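Side-chain contacts in odorant-binding protein 47 (PDB 3PM2), which binds small hydrophobic odorants such as menthol, citronellal and indole and is thought to help carry them through the fluid around olfactory dendrites: residues Trp92-Ile95 / Thr96-Ile100; Leu80-Asp83 / Ser84-Ser87; Thr155-Asp158 / Asp159-Lys162. All blocks are in the same frame, centred on the assembly; numbering follows the deposited sequence.

Interaction 1 of 3, residues Trp92-Ile95 / Thr96-Ile100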
loop_
_atom_site.group_PDB
_atom_site.type_symbol
_atom_site.label_atom_id
_atom_site.label_comp_id
_atom_site.label_asym_id
_atom_site.label_seq_id
_atom_site.Cartn_x
_atom_site.Cartn_y
_atom_site.Cartn_z
ATOM N N TRP A 92 -13.937 -11.892 -4.398
ATOM C CA TRP A 92 -13.110 -10.693 -4.546
ATOM C C TRP A 92 -13.804 -9.404 -4.969
ATOM O O TRP A 92 -13.329 -8.336 -4.589
ATOM C CB TRP A 92 -11.873 -10.977 -5.380
ATOM C CG TRP A 92 -10.870 -11.857 -4.679
ATOM C CD1 TRP A 92 -10.534 -13.136 -5.018
ATOM C CD2 TRP A 92 -10.049 -11.513 -3.544
ATOM N NE1 TRP A 92 -9.550 -13.610 -4.173
ATOM C CE2 TRP A 92 -9.263 -12.650 -3.235
ATOM C CE3 TRP A 92 -9.965 -10.385 -2.704
ATOM C CZ2 TRP A 92 -8.345 -12.667 -2.180
ATOM C CZ3 TRP A 92 -9.040 -10.398 -1.655
ATOM C CH2 TRP A 92 -8.256 -11.532 -1.393
ATOM N N ASN A 93 -14.942 -9.484 -5.689
ATOM C CA ASN A 93 -15.680 -8.287 -6.112
ATOM C C ASN A 93 -16.071 -7.420 -4.912
ATOM O O ASN A 93 -15.641 -6.261 -4.838
ATOM C CB ASN A 93 -16.914 -8.651 -6.949
ATOM C CG ASN A 93 -17.627 -7.442 -7.481
ATOM O OD1 ASN A 93 -18.609 -6.965 -6.903
ATOM N ND2 ASN A 93 -17.109 -6.891 -8.559
ATOM N N LYS A 94 -16.852 -8.003 -3.966
ATOM C CA LYS A 94 -17.315 -7.323 -2.755
ATOM C C LYS A 94 -16.179 -6.975 -1.814
ATOM O O LYS A 94 -16.204 -5.895 -1.235
ATOM C CB LYS A 94 -18.374 -8.148 -1.998
ATOM C CG LYS A 94 -19.308 -7.297 -1.135
ATOM C CD LYS A 94 -20.420 -6.650 -1.972
ATOM C CE LYS A 94 -20.469 -5.154 -1.781
ATOM N NZ LYS A 94 -21.129 -4.474 -2.929
ATOM N N ILE A 95 -15.208 -7.891 -1.630
ATOM C CA ILE A 95 -14.068 -7.647 -0.749
ATOM C C ILE A 95 -13.324 -6.404 -1.242
ATOM O O ILE A 95 -13.049 -5.515 -0.448
ATOM C CB ILE A 95 -13.133 -8.878 -0.670
ATOM C CG1 ILE A 95 -13.846 -10.084 0.005
ATOM C CG2 ILE A 95 -11.846 -8.508 0.062
ATOM C CD1 ILE A 95 -12.974 -11.404 0.040
ATOM N N THR A 96 -13.101 -6.317 -2.566
ATOM C CA THR A 96 -12.408 -5.188 -3.209
ATOM C C THR A 96 -13.181 -3.897 -3.062
ATOM O O THR A 96 -12.613 -2.908 -2.592
ATOM C CB THR A 96 -12.014 -5.531 -4.657
ATOM O OG1 THR A 96 -11.167 -6.677 -4.638
ATOM C CG2 THR A 96 -11.281 -4.391 -5.359
ATOM N N LEU A 97 -14.489 -3.905 -3.397
ATOM C CA LEU A 97 -15.324 -2.704 -3.243
ATOM C C LEU A 97 -15.355 -2.211 -1.778
ATOM O O LEU A 97 -15.176 -1.020 -1.545
ATOM C CB LEU A 97 -16.737 -2.943 -3.779
ATOM C CG LEU A 97 -16.860 -3.113 -5.294
ATOM C CD1 LEU A 97 -18.209 -3.734 -5.655
ATOM C CD2 LEU A 97 -16.710 -1.769 -6.023
ATOM N N ASP A 98 -15.499 -3.140 -0.800
ATOM C CA ASP A 98 -15.489 -2.800 0.620
ATOM C C ASP A 98 -14.126 -2.222 1.034
ATOM O O ASP A 98 -14.089 -1.237 1.774
ATOM C CB ASP A 98 -15.833 -4.024 1.498
ATOM C CG ASP A 98 -17.293 -4.501 1.466
ATOM O OD1 ASP A 98 -18.106 -3.910 0.706
ATOM O OD2 ASP A 98 -17.618 -5.474 2.195
ATOM N N ALA A 99 -13.020 -2.825 0.542
ATOM C CA ALA A 99 -11.656 -2.373 0.856
ATOM C C ALA A 99 -11.434 -0.926 0.372
ATOM O O ALA A 99 -10.942 -0.112 1.143
ATOM C CB ALA A 99 -10.644 -3.303 0.216
ATOM N N ILE A 100 -11.883 -0.600 -0.853
ATOM C CA ILE A 100 -11.764 0.750 -1.424
ATOM C C ILE A 100 -12.555 1.759 -0.585
ATOM O O ILE A 100 -12.029 2.821 -0.244
ATOM C CB ILE A 100 -12.155 0.780 -2.925
ATOM C CG1 ILE A 100 -11.200 -0.069 -3.784
ATOM C CG2 ILE A 100 -12.216 2.239 -3.447
ATOM C CD1 ILE A 100 -11.729 -0.389 -5.187
#

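Interaction 2 of 3, residues Leu80-Asp83 / Ser84-Ser87. Unlike the reference sequence in segment 80-83: D83 (reference Ala).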
loop_
_atom_site.group_PDB
_atom_site.type_symbol
_atom_site.label_atom_id
_atom_site.label_comp_id
_atom_site.label_asym_id
_atom_site.label_seq_id
_atom_site.Cartn_x
_atom_site.Cartn_y
_atom_site.Cartn_z
ATOM N N LEU A 80 -9.547 -0.226 -12.217
ATOM C CA LEU A 80 -8.316 -1.028 -12.274
ATOM C C LEU A 80 -8.343 -2.218 -11.339
ATOM O O LEU A 80 -8.006 -3.318 -11.768
ATOM C CB LEU A 80 -7.055 -0.192 -12.037
ATOM C CG LEU A 80 -6.652 0.733 -13.168
ATOM C CD1 LEU A 80 -5.513 1.630 -12.730
ATOM C CD2 LEU A 80 -6.286 -0.054 -14.438
ATOM N N TYR A 81 -8.719 -2.005 -10.045
ATOM C CA TYR A 81 -8.814 -3.128 -9.111
ATOM C C TYR A 81 -9.838 -4.144 -9.584
ATOM O O TYR A 81 -9.510 -5.324 -9.666
ATOM C CB TYR A 81 -9.172 -2.645 -7.709
ATOM C CG TYR A 81 -7.971 -2.332 -6.861
ATOM C CD1 TYR A 81 -7.079 -3.329 -6.483
ATOM C CD2 TYR A 81 -7.750 -1.039 -6.388
ATOM C CE1 TYR A 81 -5.958 -3.035 -5.707
ATOM C CE2 TYR A 81 -6.633 -0.731 -5.629
ATOM C CZ TYR A 81 -5.750 -1.734 -5.271
ATOM O OH TYR A 81 -4.657 -1.394 -4.508
ATOM N N LEU A 82 -11.044 -3.679 -10.011
ATOM C CA LEU A 82 -12.079 -4.578 -10.523
ATOM C C LEU A 82 -11.646 -5.343 -11.762
ATOM O O LEU A 82 -12.038 -6.508 -11.916
ATOM C CB LEU A 82 -13.439 -3.895 -10.747
ATOM C CG LEU A 82 -14.248 -3.515 -9.494
ATOM C CD1 LEU A 82 -15.602 -2.956 -9.899
ATOM C CD2 LEU A 82 -14.452 -4.712 -8.567
ATOM N N ASP A 83 -10.841 -4.727 -12.626
ATOM C CA ASP A 83 -10.265 -5.433 -13.768
ATOM C C ASP A 83 -9.480 -6.648 -13.334
ATOM O O ASP A 83 -9.656 -7.673 -13.862
ATOM C CB ASP A 83 -9.355 -4.584 -14.659
ATOM C CG ASP A 83 -8.852 -5.355 -15.963
ATOM O OD1 ASP A 83 -9.673 -5.664 -16.855
ATOM O OD2 ASP A 83 -7.630 -5.605 -16.132
ATOM N N SER A 84 -8.609 -6.508 -12.343
ATOM C CA SER A 84 -7.816 -7.648 -11.861
ATOM C C SER A 84 -8.676 -8.788 -11.272
ATOM O O SER A 84 -8.252 -9.943 -11.317
ATOM C CB SER A 84 -6.761 -7.200 -10.856
ATOM O OG SER A 84 -7.346 -6.836 -9.615
ATOM N N THR A 85 -9.873 -8.466 -10.740
ATOM C CA THR A 85 -10.773 -9.453 -10.104
ATOM C C THR A 85 -11.644 -10.255 -11.075
ATOM O O THR A 85 -12.224 -11.256 -10.655
ATOM C CB THR A 85 -11.672 -8.784 -9.026
ATOM O OG1 THR A 85 -12.669 -7.982 -9.668
ATOM C CG2 THR A 85 -10.887 -7.950 -8.033
ATOM N N LYS A 86 -11.762 -9.821 -12.355
ATOM C CA LYS A 86 -12.655 -10.445 -13.336
ATOM C C LYS A 86 -12.453 -11.952 -13.535
ATOM O O LYS A 86 -13.426 -12.658 -13.803
ATOM C CB LYS A 86 -12.696 -9.666 -14.666
ATOM C CG LYS A 86 -11.435 -9.782 -15.521
ATOM C CD LYS A 86 -11.419 -8.769 -16.659
ATOM C CE LYS A 86 -10.062 -8.651 -17.307
ATOM N NZ LYS A 86 -9.832 -9.679 -18.350
ATOM N N SER A 87 -11.200 -12.443 -13.407
ATOM C CA SER A 87 -10.913 -13.871 -13.553
ATOM C C SER A 87 -10.539 -14.527 -12.220
ATOM O O SER A 87 -10.138 -15.700 -12.184
ATOM C CB SER A 87 -9.873 -14.114 -14.641
ATOM O OG SER A 87 -10.370 -13.690 -15.900
#

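Interaction 3 of 3, residues Thr155-Asp158 / Asp159-Lys162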
loop_
_atom_site.group_PDB
_atom_site.type_symbol
_atom_site.label_atom_id
_atom_site.label_comp_id
_atom_site.label_asym_id
_atom_site.label_seq_id
_atom_site.Cartn_x
_atom_site.Cartn_y
_atom_site.Cartn_z
ATOM N N THR A 155 -2.984 -19.890 2.116
ATOM C CA THR A 155 -2.092 -21.013 2.446
ATOM C C THR A 155 -1.908 -21.014 3.974
ATOM O O THR A 155 -1.334 -20.074 4.520
ATOM C CB THR A 155 -0.764 -20.867 1.674
ATOM O OG1 THR A 155 -1.028 -20.762 0.273
ATOM C CG2 THR A 155 0.195 -22.009 1.929
ATOM N N VAL A 156 -2.440 -22.041 4.652
ATOM C CA VAL A 156 -2.391 -22.144 6.108
ATOM C C VAL A 156 -1.118 -22.848 6.557
ATOM O O VAL A 156 -1.091 -24.065 6.716
ATOM C CB VAL A 156 -3.700 -22.741 6.699
ATOM C CG1 VAL A 156 -3.666 -22.789 8.228
ATOM C CG2 VAL A 156 -4.925 -21.963 6.212
ATOM N N ASN A 157 -0.029 -22.062 6.725
ATOM C CA ASN A 157 1.252 -22.571 7.223
ATOM C C ASN A 157 1.914 -21.516 8.110
ATOM O O ASN A 157 1.435 -20.383 8.163
ATOM C CB ASN A 157 2.176 -23.084 6.090
ATOM C CG ASN A 157 2.694 -22.072 5.103
ATOM O OD1 ASN A 157 2.518 -20.879 5.249
ATOM N ND2 ASN A 157 3.426 -22.531 4.106
ATOM N N ASP A 158 2.976 -21.897 8.830
ATOM C CA ASP A 158 3.717 -21.018 9.738
ATOM C C ASP A 158 4.233 -19.758 9.097
ATOM O O ASP A 158 4.151 -18.688 9.715
ATOM C CB ASP A 158 4.893 -21.783 10.396
ATOM C CG ASP A 158 4.475 -22.785 11.455
ATOM O OD1 ASP A 158 3.283 -22.787 11.833
ATOM O OD2 ASP A 158 5.345 -23.564 11.915
ATOM N N ASP A 159 4.797 -19.869 7.882
ATOM C CA ASP A 159 5.361 -18.714 7.192
ATOM C C ASP A 159 4.304 -17.696 6.789
ATOM O O ASP A 159 4.538 -16.485 6.903
ATOM C CB ASP A 159 6.187 -19.161 5.996
ATOM C CG ASP A 159 7.556 -19.696 6.359
ATOM O OD1 ASP A 159 7.853 -19.817 7.577
ATOM O OD2 ASP A 159 8.320 -20.009 5.439
ATOM N N CYS A 160 3.138 -18.187 6.349
ATOM C CA CYS A 160 2.036 -17.298 5.994
ATOM C C CYS A 160 1.375 -16.728 7.234
ATOM O O CYS A 160 0.853 -15.633 7.156
ATOM C CB CYS A 160 1.040 -17.994 5.070
ATOM S SG CYS A 160 1.706 -18.337 3.417
ATOM N N ASN A 161 1.421 -17.440 8.392
ATOM C CA ASN A 161 0.925 -16.887 9.669
ATOM C C ASN A 161 1.824 -15.679 10.025
ATOM O O ASN A 161 1.311 -14.647 10.461
ATOM C CB ASN A 161 0.958 -17.901 10.826
ATOM C CG ASN A 161 0.350 -17.343 12.095
ATOM O OD1 ASN A 161 -0.728 -16.743 12.099
ATOM N ND2 ASN A 161 1.053 -17.446 13.188
ATOM N N LYS A 162 3.156 -15.820 9.823
ATOM C CA LYS A 162 4.128 -14.730 10.089
ATOM C C LYS A 162 3.859 -13.520 9.184
ATOM O O LYS A 162 3.879 -12.372 9.648
ATOM C CB LYS A 162 5.563 -15.232 9.941
ATOM C CG LYS A 162 5.980 -16.174 11.080
ATOM C CD LYS A 162 7.367 -16.725 10.854
ATOM C CE LYS A 162 7.656 -17.884 11.777
ATOM N NZ LYS A 162 8.920 -18.566 11.403
#

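Interaction 1 of 3, residues Trp92-Ile95 / Thr96-Ile100
T96 bonds twice to the carbonyl of W92, in the first turns of helix 92-109 of this mainly helical C-plus odorant-binding protein. Its hydroxyl OG1 reaches W92 O at 2.7 Å, and its amide N takes the same oxygen at 2.9 Å in the ordinary helical way. The two donors approach from opposite faces of the carbonyl plane, each tilted about 30° from it, so W92 O is gripped from both sides. This is the back-bonded threonine of a helix: with OG1 set beside the backbone N (chi1 -59°), the buried hydroxyl has a partner within its own helix.

The amides of L97, D98 and A99 continue the pattern to the carbonyls of N93, K94 and I95. On the outer side of the helix, N93 and L97 meet where OD1 of N93 lies 3.5 Å from CD1 of L97. Beside them K94 leans over D98 with its aliphatic part, CE standing 3.6 Å from OD1. The charges themselves stay apart, NZ of K94 being 4.8 Å from OD1 of D98, so any attraction there is probably modest.

The inner face is set by the neighbours. P22 touches both W92 and T96, Y81 and T85 of helix 74-85 also pack on T96, and L145 of helix 133-147 adds to the cover. A99 meets M141 and T144 of that same helix. Back on helix 92-109, I95 lays its CD1 over one face of the W92 indole, 4.2 Å above the ring plane and offset toward the rim.

Interaction 2 of 3, residues Leu80-Asp83 / Ser84-Ser87
S84 and T85 each turn a hydroxyl back onto the carbonyl three residues earlier, in the last turns of helix 74-85. OG of S84 donates to Y81 O at 2.6 Å, lying in the carbonyl plane on a lone pair. T85 OG1 gives its proton to L82 O at 2.8 Å, but comes in steeply, with a C=O...O angle of 118°. Both hydroxyls are held between backbone N and carbonyl carbon (chi1 72° and 73°), the rotamer that brings them over the preceding turn.

This is the tight, inward side. The amide of F23 hydrogen-bonds to S84 OG, which thereby joins the helix to the loop holding P22 and F23. P22 packs on S84 and T85, and the buried Y81 ring is covered by L24 and by L138, M141 and L145 of helix 133-147.

On the solvent side the charges are only loosely matched. D83, which replaces the alanine of the reference sequence, runs alongside K86, both pointing the same way. NZ of K86 stays 4.3 Å from OD1 of D83, too far for the two charges to pair directly.

The backbone slackens too. T85 N makes weak bonds to both Y81 O and L82 O, and K86 N a weak one to D83 O at 3.4 Å. To the two hydroxyl bonds this helix thus adds a shift from four-residue to three-residue backbone bonding, characteristic of the last turn of an alpha-helix.

Interaction 3 of 3, residues Thr155-Asp158 / Asp159-Lys162
OD1 of N157 accepts the amide of C160 at 3.0 Å, the capping bond of an asparagine at the N-cap of helix 158-167. The N-H...O angle is 153°, and the donor lies 25° out of the plane of the side-chain carbonyl. The chi1 of 66° carries the amide group of N157 forward over the first turn, where amides have no earlier helical carbonyl to bond. The SG of C160 also comes to 3.2 Å from this OD1, a close contact beside the capping bond.

The main chain takes over at once: N161 N bonds to N157 O at 3.0 Å, and K162 N to D158 O at the same length. D158 and D159 occupy the first turn, where their negative charges would probably be favoured by the positive end of the helix dipole; D159 also touches K13.

C160 is buried and bonded through SG to C18, so the capped turn is tied covalently to the N-terminal part of the chain. T155 joins the same region: its OG1 hydrogen-bonds to the carbonyl of E17, and its backbone bonds to C18. Its side chain also packs on the cysteine, T155 CB lying 3.9 Å from C160 SG.

Toward solvent, K162 runs its extended chain past the carbonyl of D158 and touches P10. Where it leaves the backbone, its CG sits 3.4 Å from D158 O.

Overall arrangement
Following the chain, interaction 2 comes first, at the end of helix 74-85, and interaction 1 opens a few residues later, at the start of helix 92-109; interaction 3 follows much later, at the start of helix 158-167. All three are local and in series, so none encloses or crosses another, and none closes a long loop itself. Interactions 1 and 2 touch, their centres 10 Å apart, and pack the two successive helices together on one side of the chain's centre. Interaction 3 stands about 10 Å from interaction 1 between nearest atoms; its C18-C160 disulfide ties the late helix to the N-terminal region.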